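PDB 3KTD: prephenate dehydrogenase from Corynebacterium glutamicum ATCC 13032, which probably oxidises prephenate, with loss of carbon dioxide, to 4-hydroxyphenylpyruvate on the route to tyrosine, using NAD+ or NADP+ as the electron acceptor. Local coordinates for residues Ser42-Ala47 against Val54-Glu59; Val100-Thr105 against Arg242-Ser247; His264-Gly269 against Glu278-Asn283; Leu315-Gly320 against Lys326-Ala331. All coordinates share one frame; numbering follows the deposited sequence. Where two conformers were deposited one is given.

Contact 1: residues Ser42-Ala47 against Val54-Glu59; sequences SGAKSA and VSADLE
A44 and A47 of helix 41-49 face V54 and A56 on the chain that returns along strand 54-55. The contact is apolar. The two methyl groups of V54 divide the helix face between them. CG1 lies anti to the backbone N of V54 (chi1 179°) and sits against A44. V54 CG1 is 3.8 Å from A44 CA. CG2 points to the next turn, where V54 CG2 is 3.7 Å from A47 CB. A44 CB also reaches past V54. It meets A56 CB at 4.0 Å, so one alanine methyl touches residues both at the start and just beyond the end of the strand. Small side chains keep the backbones close: A44 CA and V54 CA are 5.5 Å apart.

The polar bonds stay within each segment. S46 OG is bonded to S42 O at 2.9 Å and lies above that carbonyl plane. The same oxygen also accepts from S46 N. S55 turns its CB away from the helix, and S55 OG accepts from D57 N at 3.0 Å, an ST turn. D57 then N-caps helix 58-67 through its bond to A60 N.

The helix and strand belong to the beta-alpha-beta unit 34-37, 41-49, 54-55 of the predicted nucleotide-binding domain. Backbone bonds from S55 to G36 and N38 tie strand 54-55 to strand 34-37. The chemistry implies that close fit of methyl groups, not polar pairing, seats the helix on the edge strand.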
loop_
_atom_site.group_PDB
_atom_site.type_symbol
_atom_site.label_atom_id
_atom_site.label_comp_id
_atom_site.label_asym_id
_atom_site.label_seq_id
_atom_site.Cartn_x
_atom_site.Cartn_y
_atom_site.Cartn_z
ATOM N N SER A 42 -0.529 -6.682 -36.075
ATOM C CA SER A 42 0.175 -5.403 -35.856
ATOM C C SER A 42 1.392 -5.565 -34.938
ATOM O O SER A 42 2.503 -5.157 -35.281
ATOM C CB SER A 42 -0.758 -4.364 -35.207
ATOM O OG SER A 42 -1.891 -4.079 -36.007
ATOM N N GLY A 43 1.156 -6.145 -33.763
ATOM C CA GLY A 43 2.203 -6.373 -32.766
ATOM C C GLY A 43 3.370 -7.207 -33.268
ATOM O O GLY A 43 4.524 -6.902 -32.968
ATOM N N ALA A 44 3.071 -8.263 -34.024
ATOM C CA ALA A 44 4.111 -9.109 -34.607
ATOM C C ALA A 44 4.991 -8.260 -35.513
ATOM O O ALA A 44 6.205 -8.190 -35.327
ATOM C CB ALA A 44 3.494 -10.269 -35.390
ATOM N N LYS A 45 4.349 -7.595 -36.469
ATOM C CA LYS A 45 5.005 -6.711 -37.438
ATOM C C LYS A 45 5.905 -5.690 -36.748
ATOM O O LYS A 45 7.032 -5.444 -37.198
ATOM C CB LYS A 45 3.927 -5.984 -38.254
ATOM C CG LYS A 45 4.404 -5.079 -39.395
ATOM C CD LYS A 45 4.975 -5.869 -40.577
ATOM C CE LYS A 45 4.830 -5.082 -41.884
ATOM N NZ LYS A 45 5.213 -3.652 -41.718
ATOM N N SER A 46 5.394 -5.106 -35.660
ATOM C CA SER A 46 6.117 -4.087 -34.893
ATOM C C SER A 46 7.406 -4.646 -34.299
ATOM O O SER A 46 8.467 -4.029 -34.426
ATOM C CB SER A 46 5.246 -3.524 -33.755
ATOM O OG SER A 46 4.072 -2.904 -34.239
ATOM N N ALA A 47 7.297 -5.803 -33.642
ATOM C CA ALA A 47 8.446 -6.473 -33.038
ATOM C C ALA A 47 9.441 -6.970 -34.098
ATOM O O ALA A 47 10.647 -6.852 -33.904
ATOM C CB ALA A 47 7.990 -7.618 -32.159
ATOM N N VAL A 54 9.447 -12.691 -34.461
ATOM C CA VAL A 54 8.067 -12.877 -34.015
ATOM C C VAL A 54 7.130 -13.206 -35.176
ATOM O O VAL A 54 7.346 -12.768 -36.299
ATOM C CB VAL A 54 7.566 -11.600 -33.286
ATOM C CG1 VAL A 54 6.133 -11.751 -32.845
ATOM C CG2 VAL A 54 8.456 -11.282 -32.088
ATOM N N SER A 55 6.093 -13.987 -34.888
ATOM C CA SER A 55 5.097 -14.391 -35.882
ATOM C C SER A 55 3.686 -14.258 -35.309
ATOM O O SER A 55 3.505 -14.164 -34.097
ATOM C CB SER A 55 5.349 -15.841 -36.319
ATOM O OG SER A 55 4.346 -16.306 -37.211
ATOM N N ALA A 56 2.692 -14.211 -36.185
ATOM C CA ALA A 56 1.296 -14.169 -35.755
ATOM C C ALA A 56 0.597 -15.447 -36.211
ATOM O O ALA A 56 -0.627 -15.549 -36.168
ATOM C CB ALA A 56 0.597 -12.923 -36.300
ATOM N N ASP A 57 1.408 -16.426 -36.604
ATOM C CA ASP A 57 0.951 -17.709 -37.111
ATOM C C ASP A 57 1.244 -18.775 -36.040
ATOM O O ASP A 57 2.353 -19.317 -35.971
ATOM C CB ASP A 57 1.694 -17.999 -38.418
ATOM C CG ASP A 57 1.189 -19.235 -39.131
ATOM O OD1 ASP A 57 0.479 -20.049 -38.507
ATOM O OD2 ASP A 57 1.520 -19.406 -40.328
ATOM N N LEU A 58 0.250 -19.072 -35.204
ATOM C CA LEU A 58 0.432 -20.029 -34.109
ATOM C C LEU A 58 0.808 -21.430 -34.579
ATOM O O LEU A 58 1.674 -22.077 -33.986
ATOM C CB LEU A 58 -0.820 -20.106 -33.238
ATOM C CG LEU A 58 -0.700 -21.051 -32.039
ATOM C CD1 LEU A 58 0.369 -20.596 -31.049
ATOM C CD2 LEU A 58 -2.027 -21.162 -31.371
ATOM N N GLU A 59 0.153 -21.907 -35.632
ATOM C CA GLU A 59 0.463 -23.233 -36.174
ATOM C C GLU A 59 1.920 -23.303 -36.642
ATOM O O GLU A 59 2.614 -24.289 -36.382
ATOM C CB GLU A 59 -0.471 -23.606 -37.332
ATOM C CG GLU A 59 -0.435 -25.112 -37.660
ATOM C CD GLU A 59 -0.894 -25.458 -39.074
ATOM O OE1 GLU A 59 -1.045 -24.540 -39.913
ATOM O OE2 GLU A 59 -1.083 -26.668 -39.350
#

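Contact 2: residues Val100-Thr105 against Arg242-Ser247; sequences VVSVKT and RAMCES
V103 meets M244 and S247 where the loop after strand 97-99 passes helix 238-247. V103 CG1 points away from its own N (chi1 -176°), which puts CG2 beside that N. CG2 is the branch that enters the helix surface: V103 CG2 is 3.5 Å from M244 O and 3.6 Å from S247 CB. CG1 lies alongside S247, with V103 CG1 3.9 Å from S247 O.

S247 points CB at the valine, while chi1 -57° takes OG back to bond with A243 O. S247 N reaches the same oxygen from the other face of the carbonyl plane.

M244, a selenomethionine here, is extended beyond CG. S102 OG of the loop is 3.8 Å from M244 CG. The M244 side chain also touches H199 and H202 of helix 187-214.

K104 holds the loop from behind. K104 NZ bonds to V101 O at 2.9 Å and to V103 O at 3.2 Å, and pairs with D99. On the helix, R242 is salt-bridged to E246 and also to E278 of the second subunit.

A loop of the predicted nucleotide-binding domain thus meets a helix of the predicted dimerisation domain. The forces between them are van der Waals. Polar groups bond within their own segment or to third parties, and V103 supplies most of the loop's share of the fit.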
loop_
_atom_site.group_PDB
_atom_site.type_symbol
_atom_site.label_atom_id
_atom_site.label_comp_id
_atom_site.label_asym_id
_atom_site.label_seq_id
_atom_site.Cartn_x
_atom_site.Cartn_y
_atom_site.Cartn_z
ATOM N N VAL A 100 3.386 -18.839 -16.860
ATOM C CA VAL A 100 3.759 -17.678 -16.040
ATOM C C VAL A 100 2.647 -17.188 -15.091
ATOM O O VAL A 100 2.760 -16.124 -14.485
ATOM C CB VAL A 100 4.156 -16.529 -16.946
ATOM C CG1 VAL A 100 5.297 -16.964 -17.864
ATOM C CG2 VAL A 100 2.945 -16.063 -17.737
ATOM N N VAL A 101 1.608 -17.998 -14.919
ATOM C CA VAL A 101 0.399 -17.560 -14.230
ATOM C C VAL A 101 0.512 -17.475 -12.707
ATOM O O VAL A 101 1.124 -18.308 -12.055
ATOM C CB VAL A 101 -0.786 -18.457 -14.641
ATOM C CG1 VAL A 101 -2.051 -18.091 -13.890
ATOM C CG2 VAL A 101 -1.010 -18.350 -16.156
ATOM N N SER A 102 -0.114 -16.433 -12.176
ATOM C CA SER A 102 -0.213 -16.117 -10.743
ATOM C C SER A 102 -0.652 -17.263 -9.837
ATOM O O SER A 102 -0.255 -17.298 -8.681
ATOM C CB SER A 102 -1.179 -14.927 -10.569
ATOM O OG SER A 102 -2.250 -14.962 -11.521
ATOM N N VAL A 103 -1.487 -18.168 -10.351
ATOM C CA VAL A 103 -1.957 -19.345 -9.608
ATOM C C VAL A 103 -1.383 -20.581 -10.289
ATOM O O VAL A 103 -1.275 -20.614 -11.510
ATOM C CB VAL A 103 -3.498 -19.426 -9.588
ATOM C CG1 VAL A 103 -3.968 -20.597 -8.742
ATOM C CG2 VAL A 103 -4.077 -18.145 -9.046
ATOM N N LYS A 104 -1.024 -21.594 -9.503
ATOM C CA LYS A 104 -0.294 -22.763 -10.017
ATOM C C LYS A 104 -1.057 -24.086 -9.947
ATOM O O LYS A 104 -0.933 -24.915 -10.851
ATOM C CB LYS A 104 1.036 -22.887 -9.273
ATOM C CG LYS A 104 2.087 -21.915 -9.761
ATOM C CD LYS A 104 2.794 -22.468 -10.976
ATOM C CE LYS A 104 2.946 -21.440 -12.050
ATOM N NZ LYS A 104 1.636 -21.080 -12.639
ATOM N N THR A 105 -1.832 -24.305 -8.890
ATOM C CA THR A 105 -2.574 -25.555 -8.775
ATOM C C THR A 105 -3.543 -25.719 -9.941
ATOM O O THR A 105 -3.648 -26.807 -10.517
ATOM C CB THR A 105 -3.357 -25.663 -7.454
ATOM O OG1 THR A 105 -2.441 -25.674 -6.355
ATOM C CG2 THR A 105 -4.196 -26.944 -7.412
ATOM N N ARG A 242 -10.253 -10.921 -10.576
ATOM C CA ARG A 242 -11.162 -12.073 -10.496
ATOM C C ARG A 242 -10.480 -13.381 -10.872
ATOM O O ARG A 242 -10.732 -14.407 -10.238
ATOM C CB ARG A 242 -12.374 -11.882 -11.409
ATOM C CG ARG A 242 -13.371 -10.812 -10.953
ATOM C CD ARG A 242 -14.531 -10.706 -11.933
ATOM N NE ARG A 242 -15.279 -11.961 -11.998
ATOM C CZ ARG A 242 -16.113 -12.305 -12.979
ATOM N NH1 ARG A 242 -16.329 -11.488 -14.010
ATOM N NH2 ARG A 242 -16.737 -13.478 -12.929
ATOM N N ALA A 243 -9.641 -13.340 -11.911
ATOM C CA ALA A 243 -8.900 -14.521 -12.387
ATOM C C ALA A 243 -8.046 -15.091 -11.263
ATOM O O ALA A 243 -8.225 -16.257 -10.869
ATOM C CB ALA A 243 -8.020 -14.162 -13.585
HETATM N N MSE A 244 -7.138 -14.250 -10.752
HETATM C CA MSE A 244 -6.308 -14.571 -9.594
HETATM C C MSE A 244 -7.130 -15.240 -8.495
HETATM O O MSE A 244 -6.970 -16.431 -8.199
HETATM C CB MSE A 244 -5.730 -13.287 -8.970
HETATM C CG MSE A 244 -4.595 -12.569 -9.688
HETATM SE SE MSE A 244 -4.180 -10.998 -8.592
HETATM C CE MSE A 244 -2.965 -10.007 -9.792
ATOM N N CYS A 245 -8.036 -14.461 -7.915
ATOM C CA CYS A 245 -8.767 -14.882 -6.726
ATOM C C CYS A 245 -9.642 -16.088 -6.929
ATOM O O CYS A 245 -9.685 -16.964 -6.065
ATOM C CB CYS A 245 -9.604 -13.724 -6.201
ATOM S SG CYS A 245 -8.579 -12.301 -5.828
ATOM N N GLU A 246 -10.340 -16.139 -8.061
ATOM C CA GLU A 246 -11.250 -17.255 -8.339
ATOM C C GLU A 246 -10.473 -18.545 -8.600
ATOM O O GLU A 246 -10.842 -19.606 -8.089
ATOM C CB GLU A 246 -12.205 -16.909 -9.482
ATOM C CG GLU A 246 -13.214 -15.827 -9.096
ATOM C CD GLU A 246 -13.892 -15.152 -10.273
ATOM O OE1 GLU A 246 -13.379 -15.232 -11.406
ATOM O OE2 GLU A 246 -14.940 -14.513 -10.059
ATOM N N SER A 247 -9.381 -18.442 -9.363
ATOM C CA SER A 247 -8.475 -19.583 -9.594
ATOM C C SER A 247 -7.965 -20.181 -8.284
ATOM O O SER A 247 -7.780 -21.389 -8.185
ATOM C CB SER A 247 -7.248 -19.150 -10.403
ATOM O OG SER A 247 -7.595 -18.561 -11.644
#

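Contact 3: residues His264-Gly269 against Glu278-Asn283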
loop_
_atom_site.group_PDB
_atom_site.type_symbol
_atom_site.label_atom_id
_atom_site.label_comp_id
_atom_site.label_asym_id
_atom_site.label_seq_id
_atom_site.Cartn_x
_atom_site.Cartn_y
_atom_site.Cartn_z
ATOM N N HIS A 264 -11.843 -9.160 13.589
ATOM C CA HIS A 264 -12.861 -9.315 14.625
ATOM C C HIS A 264 -12.249 -9.015 15.990
ATOM O O HIS A 264 -12.818 -8.258 16.770
ATOM C CB HIS A 264 -13.443 -10.724 14.619
ATOM C CG HIS A 264 -14.476 -10.950 15.677
ATOM N ND1 HIS A 264 -15.780 -10.521 15.548
ATOM C CD2 HIS A 264 -14.397 -11.558 16.885
ATOM C CE1 HIS A 264 -16.460 -10.860 16.630
ATOM N NE2 HIS A 264 -15.645 -11.489 17.457
ATOM N N GLU A 265 -11.083 -9.604 16.259
ATOM C CA GLU A 265 -10.327 -9.347 17.496
ATOM C C GLU A 265 -10.047 -7.847 17.636
ATOM O O GLU A 265 -10.152 -7.281 18.722
ATOM C CB GLU A 265 -8.997 -10.118 17.487
ATOM C CG GLU A 265 -8.234 -10.136 18.829
ATOM C CD GLU A 265 -8.606 -11.314 19.740
ATOM O OE1 GLU A 265 -9.510 -12.109 19.384
ATOM O OE2 GLU A 265 -7.976 -11.449 20.819
ATOM N N ALA A 266 -9.682 -7.218 16.521
ATOM C CA ALA A 266 -9.445 -5.782 16.475
ATOM C C ALA A 266 -10.694 -5.005 16.871
ATOM O O ALA A 266 -10.618 -4.046 17.624
ATOM C CB ALA A 266 -8.998 -5.381 15.087
ATOM N N ARG A 267 -11.840 -5.440 16.362
ATOM C CA ARG A 267 -13.117 -4.817 16.672
ATOM C C ARG A 267 -13.505 -5.010 18.144
ATOM O O ARG A 267 -13.920 -4.059 18.805
ATOM C CB ARG A 267 -14.210 -5.379 15.772
ATOM C CG ARG A 267 -15.495 -4.587 15.822
ATOM C CD ARG A 267 -16.580 -5.261 15.033
ATOM N NE ARG A 267 -17.733 -4.380 14.963
ATOM C CZ ARG A 267 -18.643 -4.239 15.921
ATOM N NH1 ARG A 267 -18.575 -4.937 17.046
ATOM N NH2 ARG A 267 -19.631 -3.381 15.748
ATOM N N GLU A 268 -13.380 -6.235 18.651
ATOM C CA GLU A 268 -13.612 -6.486 20.078
ATOM C C GLU A 268 -12.842 -5.449 20.873
ATOM O O GLU A 268 -13.380 -4.828 21.791
ATOM C CB GLU A 268 -13.142 -7.888 20.508
ATOM C CG GLU A 268 -13.929 -9.070 19.927
ATOM C CD GLU A 268 -13.568 -10.408 20.582
ATOM O OE1 GLU A 268 -13.631 -10.491 21.827
ATOM O OE2 GLU A 268 -13.245 -11.384 19.857
ATOM N N GLY A 269 -11.585 -5.250 20.493
ATOM C CA GLY A 269 -10.703 -4.319 21.178
ATOM C C GLY A 269 -11.119 -2.859 21.143
ATOM O O GLY A 269 -11.026 -2.165 22.155
ATOM N N GLU A 278 -3.551 -3.107 21.090
ATOM C CA GLU A 278 -2.125 -3.440 21.263
ATOM C C GLU A 278 -1.733 -4.612 20.395
ATOM O O GLU A 278 -0.811 -4.511 19.601
ATOM C CB GLU A 278 -1.767 -3.829 22.705
ATOM C CG GLU A 278 -1.208 -2.711 23.545
ATOM C CD GLU A 278 -0.375 -3.192 24.733
ATOM O OE1 GLU A 278 0.336 -4.216 24.586
ATOM O OE2 GLU A 278 -0.419 -2.526 25.801
ATOM N N GLN A 279 -2.430 -5.727 20.581
ATOM C CA GLN A 279 -2.129 -6.956 19.855
ATOM C C GLN A 279 -2.020 -6.717 18.341
ATOM O O GLN A 279 -1.010 -7.056 17.736
ATOM C CB GLN A 279 -3.151 -8.056 20.190
ATOM C CG GLN A 279 -3.025 -9.309 19.322
ATOM C CD GLN A 279 -3.689 -10.543 19.936
ATOM O OE1 GLN A 279 -3.740 -10.688 21.161
ATOM N NE2 GLN A 279 -4.176 -11.448 19.083
ATOM N N LEU A 280 -3.033 -6.106 17.742
ATOM C CA LEU A 280 -2.995 -5.838 16.307
ATOM C C LEU A 280 -1.795 -4.964 15.930
ATOM O O LEU A 280 -1.120 -5.225 14.930
ATOM C CB LEU A 280 -4.279 -5.143 15.859
ATOM C CG LEU A 280 -4.367 -4.847 14.368
ATOM C CD1 LEU A 280 -4.549 -6.136 13.596
ATOM C CD2 LEU A 280 -5.496 -3.878 14.091
ATOM N N ALA A 281 -1.551 -3.931 16.739
ATOM C CA ALA A 281 -0.492 -2.965 16.484
ATOM C C ALA A 281 0.921 -3.509 16.691
ATOM O O ALA A 281 1.774 -3.282 15.842
ATOM C CB ALA A 281 -0.697 -1.727 17.336
ATOM N N ASP A 282 1.187 -4.190 17.809
ATOM C CA ASP A 282 2.502 -4.747 18.081
ATOM C C ASP A 282 2.785 -5.858 17.054
ATOM O O ASP A 282 3.853 -5.918 16.471
ATOM C CB ASP A 282 2.564 -5.283 19.521
ATOM C CG ASP A 282 2.267 -4.200 20.584
ATOM O OD1 ASP A 282 2.291 -2.990 20.268
ATOM O OD2 ASP A 282 2.016 -4.566 21.752
ATOM N N ASN A 283 1.798 -6.730 16.828
ATOM C CA ASN A 283 1.931 -7.835 15.853
ATOM C C ASN A 283 2.137 -7.375 14.412
ATOM O O ASN A 283 2.955 -7.934 13.675
ATOM C CB ASN A 283 0.692 -8.737 15.843
ATOM C CG ASN A 283 0.622 -9.666 17.026
ATOM O OD1 ASN A 283 1.371 -9.534 17.995
ATOM N ND2 ASN A 283 -0.288 -10.624 16.952
#
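The carboxylate of E265 and the amide of Q279 meet between two neighbouring helices. Their planes are 29° apart. Q279 NE2 comes from above the carboxylate plane, not at its edge. E265 OE2 likewise stands above the amide plane. These two atoms, E265 OE2 and Q279 NE2, are 4.2 Å apart. That is too long for a hydrogen bond, so the pair is at most a loose polar contact. The two side chains cross at about a right angle. CB and CG carry the E265 chain toward the second helix. The bend at chi2 (90°) then turns the carboxylate up alongside it, with one side of its plane toward Q279. Q279 stays extended beyond CG and reaches out to meet it. Both residues are exposed, and water could compete for either group.

Below this polar pair lies the buried half of the contact. A266 CB touches one branch of the leucine, L280 CD2, at 3.9 Å. The small alanine lets the helices come near, with A266 CA 6.5 Å from L280 CA. L280 also packs on I203 of the second subunit, so this apolar layer continues into the dimer.

The neighbouring residues confirm that setting. R267 NE forms a salt bridge with D257 of the second subunit, and N283 packs on I210 of that subunit. Between the helices, a backbone bond joins G269 to N276 across the connecting loop.

Helices 249-270 and 278-293 run in roughly opposite directions and form a helical hairpin. Such helix pairs, packed against a partner chain, fit the predicted dimerisation domain of the prephenate dehydrogenase family.

Contact 4: residues Leu315-Gly320 against Lys326-Ala331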
loop_
_atom_site.group_PDB
_atom_site.type_symbol
_atom_site.label_atom_id
_atom_site.label_comp_id
_atom_site.label_asym_id
_atom_site.label_seq_id
_atom_site.Cartn_x
_atom_site.Cartn_y
_atom_site.Cartn_z
ATOM N N LEU A 315 20.623 -21.246 -1.673
ATOM C CA LEU A 315 21.093 -22.626 -1.735
ATOM C C LEU A 315 21.566 -22.948 -3.139
ATOM O O LEU A 315 20.927 -22.565 -4.121
ATOM C CB LEU A 315 19.988 -23.611 -1.351
ATOM C CG LEU A 315 19.916 -24.034 0.115
ATOM C CD1 LEU A 315 20.019 -22.834 1.061
ATOM C CD2 LEU A 315 18.636 -24.833 0.355
ATOM N N ARG A 316 22.682 -23.669 -3.219
ATOM C CA ARG A 316 23.266 -24.102 -4.487
ATOM C C ARG A 316 22.932 -25.571 -4.727
ATOM O O ARG A 316 23.423 -26.448 -4.021
ATOM C CB ARG A 316 24.788 -23.880 -4.475
ATOM C CG ARG A 316 25.192 -22.415 -4.685
ATOM C CD ARG A 316 26.549 -22.055 -4.077
ATOM N NE ARG A 316 27.657 -22.874 -4.570
ATOM C CZ ARG A 316 28.949 -22.631 -4.334
ATOM N NH1 ARG A 316 29.327 -21.569 -3.623
ATOM N NH2 ARG A 316 29.879 -23.446 -4.834
ATOM N N LEU A 317 22.080 -25.834 -5.712
ATOM C CA LEU A 317 21.716 -27.206 -6.052
ATOM C C LEU A 317 22.732 -27.776 -7.018
ATOM O O LEU A 317 23.362 -27.039 -7.765
ATOM C CB LEU A 317 20.336 -27.271 -6.701
ATOM C CG LEU A 317 19.204 -26.538 -5.986
ATOM C CD1 LEU A 317 17.886 -26.843 -6.674
ATOM C CD2 LEU A 317 19.149 -26.914 -4.519
ATOM N N HIS A 318 22.880 -29.094 -6.998
ATOM C CA HIS A 318 23.755 -29.789 -7.927
ATOM C C HIS A 318 22.961 -30.931 -8.542
ATOM O O HIS A 318 23.152 -32.088 -8.168
ATOM C CB HIS A 318 24.998 -30.330 -7.209
ATOM C CG HIS A 318 25.833 -29.272 -6.558
ATOM N ND1 HIS A 318 25.632 -28.861 -5.256
ATOM C CD2 HIS A 318 26.877 -28.546 -7.025
ATOM C CE1 HIS A 318 26.515 -27.926 -4.950
ATOM N NE2 HIS A 318 27.280 -27.714 -6.006
ATOM N N PRO A 319 22.049 -30.616 -9.476
ATOM C CA PRO A 319 21.289 -31.667 -10.148
ATOM C C PRO A 319 22.196 -32.824 -10.545
ATOM O O PRO A 319 23.302 -32.592 -11.020
ATOM C CB PRO A 319 20.739 -30.964 -11.388
ATOM C CG PRO A 319 20.619 -29.553 -10.992
ATOM C CD PRO A 319 21.697 -29.278 -9.978
ATOM N N GLY A 320 21.738 -34.052 -10.333
ATOM C CA GLY A 320 22.545 -35.239 -10.610
ATOM C C GLY A 320 23.023 -35.879 -9.320
ATOM O O GLY A 320 22.806 -37.070 -9.107
ATOM N N LYS A 326 15.991 -33.062 -2.259
ATOM C CA LYS A 326 15.593 -32.624 -0.918
ATOM C C LYS A 326 15.976 -31.162 -0.663
ATOM O O LYS A 326 15.328 -30.481 0.134
ATOM C CB LYS A 326 16.147 -33.551 0.172
ATOM C CG LYS A 326 15.389 -34.874 0.310
ATOM N N GLN A 327 17.005 -30.674 -1.358
ATOM C CA GLN A 327 17.390 -29.265 -1.251
ATOM C C GLN A 327 16.323 -28.323 -1.824
ATOM O O GLN A 327 16.243 -27.165 -1.422
ATOM C CB GLN A 327 18.764 -29.006 -1.900
ATOM C CG GLN A 327 19.937 -29.597 -1.120
ATOM C CD GLN A 327 20.034 -29.024 0.294
ATOM O OE1 GLN A 327 19.980 -27.808 0.491
ATOM N NE2 GLN A 327 20.160 -29.902 1.283
ATOM N N LEU A 328 15.511 -28.817 -2.754
ATOM C CA LEU A 328 14.398 -28.034 -3.299
ATOM C C LEU A 328 13.313 -27.792 -2.246
ATOM O O LEU A 328 12.756 -26.699 -2.179
ATOM C CB LEU A 328 13.798 -28.723 -4.519
ATOM C CG LEU A 328 14.679 -28.674 -5.763
ATOM C CD1 LEU A 328 14.206 -29.656 -6.828
ATOM C CD2 LEU A 328 14.705 -27.241 -6.293
ATOM N N ILE A 329 13.021 -28.809 -1.431
ATOM C CA ILE A 329 12.057 -28.673 -0.323
ATOM C C ILE A 329 12.635 -27.754 0.765
ATOM O O ILE A 329 11.924 -26.940 1.357
ATOM C CB ILE A 329 11.684 -30.051 0.305
ATOM C CG1 ILE A 329 10.912 -30.914 -0.693
ATOM C CG2 ILE A 329 10.833 -29.870 1.540
ATOM C CD1 ILE A 329 10.412 -32.214 -0.110
ATOM N N HIS A 330 13.934 -27.898 1.008
ATOM C CA HIS A 330 14.641 -27.081 1.981
ATOM C C HIS A 330 14.588 -25.617 1.536
ATOM O O HIS A 330 14.421 -24.725 2.359
ATOM C CB HIS A 330 16.083 -27.596 2.141
ATOM C CG HIS A 330 16.817 -27.038 3.325
ATOM N ND1 HIS A 330 18.194 -26.925 3.360
ATOM C CD2 HIS A 330 16.373 -26.560 4.514
ATOM C CE1 HIS A 330 18.563 -26.409 4.519
ATOM N NE2 HIS A 330 17.477 -26.172 5.236
ATOM N N ALA A 331 14.690 -25.377 0.232
ATOM C CA ALA A 331 14.610 -24.021 -0.309
ATOM C C ALA A 331 13.189 -23.471 -0.206
ATOM O O ALA A 331 12.994 -22.280 0.055
ATOM C CB ALA A 331 15.071 -24.002 -1.747
#
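L317 has CG beside its backbone N (chi1 -49°), and this torsion directs the side-chain end to helix 324-334. L317 CD2 lies against the stem of Q327, 3.4 Å from Q327 CB. L317 CD1 points at L328 CD2, and these two leucines cross at about a right angle.

Q327 is bent at chi2 (-60°), which turns its amide oxygen forward along the helix, toward H330. Q327 OE1 then lies at the edge of the H330 ring, in its plane. It accepts a weak, nearly straight bond from H330 ND1 at 3.5 Å.

L315 comes at this polar pair from the strand side. One branch does the touching: L315 CD2 is 3.3 Å from Q327 OE1 and 3.7 Å from H330 ND1. It approaches the ring obliquely. The same methyl reaches the next residue of the helix, with L315 CD2 4.2 Å from A331 CB.

The short segments, strand 315-317 and helix 326-331, run nearly antiparallel, at 157° with axes 9.2 Å apart. Strand 314-317 and helix 324-334 begin the beta-alpha-beta unit completed by strand 337-340. L317 and A331 both rest on I338 of that strand, and W168 of helix 162-177 touches L317 and L328. The result is an apolar seam, buried at L317 and L328, that becomes more polar toward exposed H330.

How the contacts relate
From the N terminus, contact 1 comes first. It closes a short loop between helix 41-49 and strand 54-55 at one edge of the large sheet. Contact 2 spans 136 intervening residues and ties the loop after strand 97-99 to helix 238-247. Contact 3 opens later, on the very next helix, and closes the turn between helices 249-270 and 278-293. Contact 4 closes the last short loop, between strand 314-317 and helix 324-334. The four follow in series, so none nests or crosses. Contacts 1 and 3 lie on opposite sides of the chain's centre, their centres about 54 Å apart. Contacts 2 and 3 both touch the second subunit.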